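Local atomic coordinates of paenibacillus xanthan lyase (Paenibacillus, PDB entry 6F2P), a protein that eliminatively cleaves the terminal mannosyl-glucuronosyl linkage in the side chains of xanthan, as expected of a xanthan lyase of polysaccharide lyase family 8. Residues A[233-238]-A[296-301]; A[239-244]-A[249-254]; A[530-535]-A[540-545]. All coordinates share one frame; numbering follows the deposited sequence.

Contact 1: residues A[233-238]-A[296-301]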
loop_
_atom_site.group_PDB
_atom_site.type_symbol
_atom_site.label_atom_id
_atom_site.label_comp_id
_atom_site.label_asym_id
_atom_site.label_seq_id
_atom_site.Cartn_x
_atom_site.Cartn_y
_atom_site.Cartn_z
ATOM N N LEU A 233 -7.665 -13.189 -16.334
ATOM C CA LEU A 233 -7.240 -12.208 -17.330
ATOM C C LEU A 233 -5.899 -12.622 -17.922
ATOM O O LEU A 233 -5.753 -12.708 -19.141
ATOM C CB LEU A 233 -7.111 -10.814 -16.734
ATOM C CG LEU A 233 -8.352 -10.012 -16.352
ATOM C CD1 LEU A 233 -7.914 -8.639 -15.868
ATOM C CD2 LEU A 233 -9.305 -9.867 -17.515
ATOM N N LEU A 234 -4.927 -12.886 -17.052
ATOM C CA LEU A 234 -3.610 -13.344 -17.487
ATOM C C LEU A 234 -3.722 -14.507 -18.470
ATOM O O LEU A 234 -3.023 -14.543 -19.488
ATOM C CB LEU A 234 -2.758 -13.769 -16.291
ATOM C CG LEU A 234 -1.387 -14.364 -16.651
ATOM C CD1 LEU A 234 -0.431 -13.326 -17.243
ATOM C CD2 LEU A 234 -0.748 -15.042 -15.464
ATOM N N SER A 235 -4.611 -15.447 -18.170
ATOM C CA SER A 235 -4.756 -16.638 -18.999
ATOM C C SER A 235 -5.230 -16.306 -20.406
ATOM O O SER A 235 -4.558 -16.630 -21.385
ATOM C CB SER A 235 -5.727 -17.623 -18.359
ATOM O OG SER A 235 -5.579 -18.898 -18.949
ATOM N N GLY A 236 -6.386 -15.654 -20.497
ATOM C CA GLY A 236 -6.965 -15.283 -21.777
ATOM C C GLY A 236 -6.077 -14.388 -22.624
ATOM O O GLY A 236 -5.971 -14.573 -23.840
ATOM N N ILE A 237 -5.438 -13.413 -21.986
ATOM C CA ILE A 237 -4.526 -12.517 -22.690
ATOM C C ILE A 237 -3.271 -13.242 -23.198
ATOM O O ILE A 237 -2.860 -13.064 -24.347
ATOM C CB ILE A 237 -4.162 -11.291 -21.830
ATOM C CG1 ILE A 237 -5.415 -10.441 -21.602
ATOM C CG2 ILE A 237 -3.065 -10.477 -22.496
ATOM C CD1 ILE A 237 -5.253 -9.370 -20.567
ATOM N N ALA A 238 -2.682 -14.084 -22.360
ATOM C CA ALA A 238 -1.528 -14.852 -22.796
ATOM C C ALA A 238 -1.909 -15.773 -23.957
ATOM O O ALA A 238 -1.094 -16.034 -24.837
ATOM C CB ALA A 238 -0.943 -15.648 -21.641
ATOM N N ALA A 296 -2.679 -22.662 -8.901
ATOM C CA ALA A 296 -1.394 -22.248 -9.450
ATOM C C ALA A 296 -1.231 -22.685 -10.899
ATOM O O ALA A 296 -0.451 -22.093 -11.660
ATOM C CB ALA A 296 -0.271 -22.818 -8.607
ATOM N N VAL A 297 -1.969 -23.728 -11.268
ATOM C CA VAL A 297 -1.787 -24.378 -12.561
ATOM C C VAL A 297 -2.036 -23.462 -13.761
ATOM O O VAL A 297 -1.241 -23.443 -14.698
ATOM C CB VAL A 297 -2.625 -25.672 -12.670
ATOM C CG1 VAL A 297 -2.634 -26.171 -14.090
ATOM C CG2 VAL A 297 -2.058 -26.743 -11.739
ATOM N N THR A 298 -3.118 -22.694 -13.722
ATOM C CA THR A 298 -3.451 -21.779 -14.812
ATOM C C THR A 298 -2.360 -20.715 -14.998
ATOM O O THR A 298 -2.080 -20.284 -16.121
ATOM C CB THR A 298 -4.828 -21.101 -14.588
ATOM O OG1 THR A 298 -5.080 -20.160 -15.638
ATOM C CG2 THR A 298 -4.859 -20.364 -13.254
ATOM N N VAL A 299 -1.733 -20.313 -13.897
ATOM C CA VAL A 299 -0.690 -19.302 -13.958
ATOM C C VAL A 299 0.584 -19.874 -14.573
ATOM O O VAL A 299 1.203 -19.250 -15.447
ATOM C CB VAL A 299 -0.375 -18.731 -12.570
ATOM C CG1 VAL A 299 0.751 -17.735 -12.671
ATOM C CG2 VAL A 299 -1.608 -18.081 -11.972
ATOM N N MET A 300 0.979 -21.059 -14.110
ATOM C CA MET A 300 2.129 -21.753 -14.685
ATOM C C MET A 300 1.922 -21.958 -16.181
ATOM O O MET A 300 2.854 -21.808 -16.971
ATOM C CB MET A 300 2.367 -23.092 -13.989
ATOM C CG MET A 300 2.753 -22.945 -12.531
ATOM S SD MET A 300 2.853 -24.496 -11.614
ATOM C CE MET A 300 4.029 -25.440 -12.572
ATOM N N ALA A 301 0.686 -22.275 -16.561
ATOM C CA ALA A 301 0.343 -22.498 -17.962
ATOM C C ALA A 301 0.460 -21.202 -18.734
ATOM O O ALA A 301 0.954 -21.181 -19.858
ATOM C CB ALA A 301 -1.070 -23.070 -18.094
#
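L234 and V299 make the apolar half of this helix-to-helix contact, and they do it with one methyl each. CD2 of L234 comes within 4.2 Å of CG1 of V299, and the two side chains cross at about a right angle, one branch end against the other with no deeper interlocking. L234 reaches across because its CG stands anti to the backbone N (chi1 176°), which sends CG, and CD2 beyond it, toward helix 292-307. V299 CG1 has the same anti placement on helix 292-307. The pair is buried, and both residues also pack on Y267, with I263 beside L234, so helix 256-267 shares their apolar patch.

The polar half lies one residue along on the first helix and one residue back on the second, where S235 faces T298. Their alpha carbons, S235 CA and T298 CA, are 6.8 Å apart, the closest such pair across the two segments, which two small side chains probably make possible. OG of S235 and OG1 of T298 stand 3.6 Å from each other, a loose approach of two hydroxyls and no hydrogen bond. T298 OG1 also sits 3.8 Å from S235 CB, so it rests against the root of the serine as well as its end. S302, one turn further on, hydrogen-bonds through its OG to T298 O and also touches L234 and S235.

With a methyl contact on one flank and small hydroxyl residues on the other, this is plain helix packing within the alpha-helical N-terminal domain, the alpha/alpha toroid of family 8 polysaccharide lyases.

Contact 2: residues A[239-244]-A[249-254]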
loop_
_atom_site.group_PDB
_atom_site.type_symbol
_atom_site.label_atom_id
_atom_site.label_comp_id
_atom_site.label_asym_id
_atom_site.label_seq_id
_atom_site.Cartn_x
_atom_site.Cartn_y
_atom_site.Cartn_z
ATOM N N ASP A 239 -3.148 -16.258 -23.966
ATOM C CA ASP A 239 -3.574 -17.148 -25.038
ATOM C C ASP A 239 -3.821 -16.371 -26.320
ATOM O O ASP A 239 -3.386 -16.791 -27.388
ATOM C CB ASP A 239 -4.801 -17.980 -24.648
ATOM C CG ASP A 239 -4.428 -19.260 -23.915
ATOM O OD1 ASP A 239 -3.218 -19.530 -23.744
ATOM O OD2 ASP A 239 -5.347 -20.007 -23.517
ATOM N N LEU A 240 -4.501 -15.234 -26.212
ATOM C CA LEU A 240 -4.742 -14.402 -27.385
ATOM C C LEU A 240 -3.446 -13.926 -28.026
ATOM O O LEU A 240 -3.311 -13.941 -29.250
ATOM C CB LEU A 240 -5.604 -13.202 -27.036
ATOM C CG LEU A 240 -7.056 -13.351 -27.469
ATOM C CD1 LEU A 240 -7.754 -12.018 -27.361
ATOM C CD2 LEU A 240 -7.134 -13.887 -28.889
ATOM N N ILE A 241 -2.495 -13.509 -27.200
ATOM C CA ILE A 241 -1.199 -13.093 -27.713
ATOM C C ILE A 241 -0.534 -14.239 -28.469
ATOM O O ILE A 241 -0.034 -14.043 -29.577
ATOM C CB ILE A 241 -0.279 -12.577 -26.593
ATOM C CG1 ILE A 241 -0.717 -11.184 -26.151
ATOM C CG2 ILE A 241 1.170 -12.544 -27.047
ATOM C CD1 ILE A 241 -0.166 -10.813 -24.791
ATOM N N PHE A 242 -0.558 -15.432 -27.879
ATOM C CA PHE A 242 0.082 -16.600 -28.477
ATOM C C PHE A 242 -0.531 -16.986 -29.824
ATOM O O PHE A 242 0.191 -17.273 -30.774
ATOM C CB PHE A 242 0.021 -17.785 -27.521
ATOM C CG PHE A 242 0.512 -19.071 -28.116
ATOM C CD1 PHE A 242 1.858 -19.386 -28.098
ATOM C CD2 PHE A 242 -0.379 -19.983 -28.678
ATOM C CE1 PHE A 242 2.316 -20.577 -28.641
ATOM C CE2 PHE A 242 0.073 -21.178 -29.222
ATOM C CZ PHE A 242 1.422 -21.473 -29.203
ATOM N N ILE A 243 -1.859 -17.006 -29.897
ATOM C CA ILE A 243 -2.557 -17.382 -31.125
ATOM C C ILE A 243 -2.285 -16.382 -32.250
ATOM O O ILE A 243 -1.911 -16.754 -33.372
ATOM C CB ILE A 243 -4.087 -17.497 -30.884
ATOM C CG1 ILE A 243 -4.379 -18.566 -29.834
ATOM C CG2 ILE A 243 -4.839 -17.821 -32.174
ATOM C CD1 ILE A 243 -5.762 -18.474 -29.234
ATOM N N LEU A 244 -2.460 -15.105 -31.930
ATOM C CA LEU A 244 -2.370 -14.050 -32.923
ATOM C C LEU A 244 -0.931 -13.735 -33.312
ATOM O O LEU A 244 -0.686 -13.099 -34.335
ATOM C CB LEU A 244 -3.050 -12.794 -32.394
ATOM C CG LEU A 244 -4.537 -13.000 -32.126
ATOM C CD1 LEU A 244 -5.144 -11.753 -31.499
ATOM C CD2 LEU A 244 -5.234 -13.349 -33.420
ATOM N N TRP A 249 -2.979 -9.984 -37.438
ATOM C CA TRP A 249 -3.790 -9.446 -36.349
ATOM C C TRP A 249 -3.099 -9.614 -35.004
ATOM O O TRP A 249 -3.741 -9.569 -33.957
ATOM C CB TRP A 249 -5.186 -10.089 -36.346
ATOM C CG TRP A 249 -5.792 -10.058 -37.721
ATOM C CD1 TRP A 249 -6.386 -8.988 -38.342
ATOM C CD2 TRP A 249 -5.814 -11.131 -38.668
ATOM N NE1 TRP A 249 -6.786 -9.340 -39.611
ATOM C CE2 TRP A 249 -6.444 -10.648 -39.836
ATOM C CE3 TRP A 249 -5.366 -12.456 -38.640
ATOM C CZ2 TRP A 249 -6.638 -11.445 -40.961
ATOM C CZ3 TRP A 249 -5.556 -13.247 -39.761
ATOM C CH2 TRP A 249 -6.187 -12.738 -40.905
ATOM N N GLN A 250 -1.784 -9.787 -35.033
ATOM C CA GLN A 250 -1.025 -9.919 -33.803
ATOM C C GLN A 250 -1.168 -8.676 -32.942
ATOM O O GLN A 250 -1.521 -7.594 -33.432
ATOM C CB GLN A 250 0.443 -10.151 -34.095
ATOM C CG GLN A 250 1.203 -8.890 -34.392
ATOM C CD GLN A 250 2.506 -9.182 -35.087
ATOM O OE1 GLN A 250 2.685 -8.820 -36.248
ATOM N NE2 GLN A 250 3.422 -9.854 -34.387
ATOM N N VAL A 251 -0.900 -8.839 -31.652
ATOM C CA VAL A 251 -1.092 -7.750 -30.721
ATOM C C VAL A 251 0.085 -6.795 -30.861
ATOM O O VAL A 251 1.248 -7.203 -30.744
ATOM C CB VAL A 251 -1.216 -8.265 -29.278
ATOM C CG1 VAL A 251 -1.491 -7.118 -28.319
ATOM C CG2 VAL A 251 -2.326 -9.290 -29.191
ATOM N N THR A 252 -0.214 -5.526 -31.126
ATOM C CA THR A 252 0.832 -4.542 -31.356
ATOM C C THR A 252 0.911 -3.496 -30.252
ATOM O O THR A 252 1.917 -2.794 -30.137
ATOM C CB THR A 252 0.646 -3.811 -32.703
ATOM O OG1 THR A 252 -0.622 -3.144 -32.717
ATOM C CG2 THR A 252 0.714 -4.779 -33.857
ATOM N N ASP A 253 -0.160 -3.373 -29.472
ATOM C CA ASP A 253 -0.246 -2.399 -28.385
ATOM C C ASP A 253 1.019 -2.482 -27.517
ATOM O O ASP A 253 1.381 -3.553 -27.049
ATOM C CB ASP A 253 -1.499 -2.691 -27.560
ATOM C CG ASP A 253 -1.852 -1.579 -26.586
ATOM O OD1 ASP A 253 -0.943 -0.833 -26.139
ATOM O OD2 ASP A 253 -3.058 -1.465 -26.256
ATOM N N PRO A 254 1.725 -1.358 -27.336
ATOM C CA PRO A 254 2.979 -1.413 -26.575
ATOM C C PRO A 254 2.750 -1.869 -25.137
ATOM O O PRO A 254 3.646 -2.446 -24.503
ATOM C CB PRO A 254 3.463 0.039 -26.595
ATOM C CG PRO A 254 2.811 0.631 -27.780
ATOM C CD PRO A 254 1.473 -0.016 -27.889
HETATM O O HOH W 1 -0.133 -11.286 -30.813
#
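L244, on the last turn of helix 229-244, lies beside Q250, with only 4.4 Å between L244 CA and Q250 CA; the chain has doubled back after a very short turn. From there the loop 249-254 draws away from the helix, and I241 CA and V251 CA are already 6.1 Å apart. No direct hydrogen bond joins the two backbones. One water does the work instead: it donates to I241 O at 3.0 Å and accepts from V251 N at 2.7 Å, so a helix carbonyl and a loop amide are linked through a single solvent molecule.

Among the side chains, V251 turns inward over the helix. Its CG2 meets I241 CG1 at 3.9 Å, the two chains crossing at about a right angle, and the same CG2 comes near L244 CD1. In I241, CG1 is anti to the carbonyl carbon (chi1 -75°), which puts it on the side where V251 CG2 arrives. L244 lies against the peptide of W249: L244 CB and CD1 each come within 3.6 Å of W249 O, while CD2 touches W249 CB at longer range. The indole itself leads away from the helix.

Around this turn, W249 meets F6 of helix 4-18, L244 leans on V191 and R195 of helix 188-197, and I241 touches Y260. At the far end of the loop, D253 OD1 caps the backbone N of N255, just before helix 256-267.

Contact 3: residues A[530-535]-A[540-545]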
loop_
_atom_site.group_PDB
_atom_site.type_symbol
_atom_site.label_atom_id
_atom_site.label_comp_id
_atom_site.label_asym_id
_atom_site.label_seq_id
_atom_site.Cartn_x
_atom_site.Cartn_y
_atom_site.Cartn_z
ATOM N N THR A 530 10.599 -29.090 26.710
ATOM C CA THR A 530 9.943 -30.286 27.230
ATOM C C THR A 530 8.801 -30.744 26.316
ATOM O O THR A 530 7.905 -29.962 25.997
ATOM C CB THR A 530 9.424 -30.050 28.668
ATOM O OG1 THR A 530 10.529 -29.741 29.532
ATOM C CG2 THR A 530 8.689 -31.283 29.195
ATOM N N ALA A 531 8.857 -32.004 25.888
ATOM C CA ALA A 531 7.832 -32.585 25.014
ATOM C C ALA A 531 6.456 -32.631 25.670
ATOM O O ALA A 531 6.319 -33.052 26.815
ATOM C CB ALA A 531 8.245 -33.991 24.558
ATOM N N LYS A 532 5.436 -32.199 24.941
ATOM C CA LYS A 532 4.062 -32.320 25.406
ATOM C C LYS A 532 3.458 -33.618 24.871
ATOM O O LYS A 532 4.001 -34.218 23.944
ATOM C CB LYS A 532 3.244 -31.129 24.917
ATOM C CG LYS A 532 3.605 -29.810 25.560
ATOM C CD LYS A 532 3.158 -29.740 27.008
ATOM C CE LYS A 532 3.324 -28.327 27.545
ATOM N NZ LYS A 532 3.060 -28.229 29.001
ATOM N N PRO A 533 2.340 -34.069 25.463
ATOM C CA PRO A 533 1.615 -35.231 24.929
ATOM C C PRO A 533 1.242 -35.038 23.457
ATOM O O PRO A 533 0.763 -33.962 23.103
ATOM C CB PRO A 533 0.345 -35.262 25.784
ATOM C CG PRO A 533 0.739 -34.638 27.061
ATOM C CD PRO A 533 1.757 -33.589 26.729
ATOM N N GLY A 534 1.453 -36.051 22.622
ATOM C CA GLY A 534 1.184 -35.927 21.196
ATOM C C GLY A 534 -0.173 -36.449 20.751
ATOM O O GLY A 534 -0.439 -36.600 19.558
ATOM N N SER A 535 -1.046 -36.714 21.713
ATOM C CA SER A 535 -2.325 -37.335 21.416
ATOM C C SER A 535 -3.416 -36.305 21.133
ATOM O O SER A 535 -3.451 -35.236 21.750
ATOM C CB SER A 535 -2.747 -38.249 22.568
ATOM O OG SER A 535 -2.931 -37.506 23.761
ATOM N N GLU A 540 -4.263 -27.282 26.789
ATOM C CA GLU A 540 -3.659 -26.670 27.967
ATOM C C GLU A 540 -3.662 -25.156 27.840
ATOM O O GLU A 540 -3.596 -24.631 26.732
ATOM C CB GLU A 540 -2.198 -27.102 28.101
ATOM C CG GLU A 540 -1.952 -28.577 28.372
ATOM C CD GLU A 540 -0.485 -28.851 28.647
ATOM O OE1 GLU A 540 -0.104 -30.028 28.843
ATOM O OE2 GLU A 540 0.291 -27.873 28.667
ATOM N N THR A 541 -3.730 -24.460 28.972
ATOM C CA THR A 541 -3.349 -23.051 29.020
ATOM C C THR A 541 -1.941 -22.960 29.601
ATOM O O THR A 541 -1.770 -22.998 30.816
ATOM C CB THR A 541 -4.314 -22.221 29.871
ATOM O OG1 THR A 541 -5.619 -22.269 29.292
ATOM C CG2 THR A 541 -3.880 -20.799 29.896
ATOM N N MET A 542 -0.942 -22.856 28.724
ATOM C CA MET A 542 0.471 -22.958 29.104
ATOM C C MET A 542 1.109 -21.631 29.525
ATOM O O MET A 542 1.450 -20.808 28.672
ATOM C CB MET A 542 1.275 -23.514 27.936
ATOM C CG MET A 542 0.703 -24.754 27.330
ATOM S SD MET A 542 1.653 -25.256 25.884
ATOM C CE MET A 542 1.182 -23.972 24.709
ATOM N N THR A 543 1.302 -21.436 30.827
ATOM C CA THR A 543 1.867 -20.180 31.315
ATOM C C THR A 543 3.392 -20.189 31.364
ATOM O O THR A 543 4.028 -21.249 31.348
ATOM C CB THR A 543 1.311 -19.786 32.696
ATOM O OG1 THR A 543 1.445 -20.888 33.601
ATOM C CG2 THR A 543 -0.151 -19.394 32.585
ATOM N N GLY A 544 3.972 -18.993 31.428
ATOM C CA GLY A 544 5.415 -18.852 31.440
ATOM C C GLY A 544 6.056 -19.506 30.233
ATOM O O GLY A 544 7.140 -20.094 30.321
ATOM N N THR A 545 5.382 -19.414 29.092
ATOM C CA THR A 545 5.916 -20.002 27.875
ATOM C C THR A 545 7.003 -19.103 27.290
ATOM O O THR A 545 6.770 -17.913 27.036
ATOM C CB THR A 545 4.819 -20.237 26.833
ATOM O OG1 THR A 545 3.720 -20.920 27.448
ATOM C CG2 THR A 545 5.366 -21.071 25.673
#
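K532 NZ donates to E540 OE2 at 2.8 Å, and this salt bridge ties two edges of the beta super-sandwich domain together. Strand 530-531 is the outermost strand of the nine-stranded antiparallel sheet, and K532 follows on from it; E540 lies on strand 539-543, the edge of the neighbouring five-stranded sheet. The backbones stay well apart here, with K532 CA and E540 CA 9.9 Å from each other, so long side chains have to make the connection.

The two come from opposite directions. K532 bends at its second torsion (chi2 -71°) and then runs straight to the ammonium group, which carries NZ to the syn lone pair of OE2, the side facing OE1. The other oxygen stays 3.6 Å from the lysine, measured from E540 OE1 to K532 NZ, so the carboxylate is held mainly by one oxygen. OE1 has a further, weak hydrogen bond from W538 NE1, which probably helps to keep the carboxylate from turning.

The lysine also has an apolar use. Its chain slides past M542 in the opposite direction, with K532 CE 3.9 Å from M542 SD. The methionine is buried and packs on V527 and V569, one from each sheet, and K532 CE lies beside its sulfur. Replacing K532 by an alanine would probably leave the E540 carboxylate without its positive mate and M542 SD without the methylene that lies beside it.

At G544 the chain turns the corner from one sheet into the other. Across that corner T545 OG1 donates to M542 O at 2.6 Å, approaching at 123° to the carbonyl bond and from above its plane, 57° out of it.

Contacts 1 and 2 share helix 229-244, their centres about 15 Å apart, and contact 2 is nested in the chain between the segments of contact 1. Contact 3 belongs to the super-sandwich domain, its centre about 45 and 60 Å from theirs. All three are partly buried, but contacts 1 and 2 each have two buried residues among those that touch and contact 3 one, its centre lying farthest from the chain's, about 39 Å. Chemistry follows place: contact 1 joins two helices by apolar and small side chains, contact 2 settles a loop on a helix end by methyl packing and one water, and contact 3 ties two sheet edges by a charge pair beside a buried methionine.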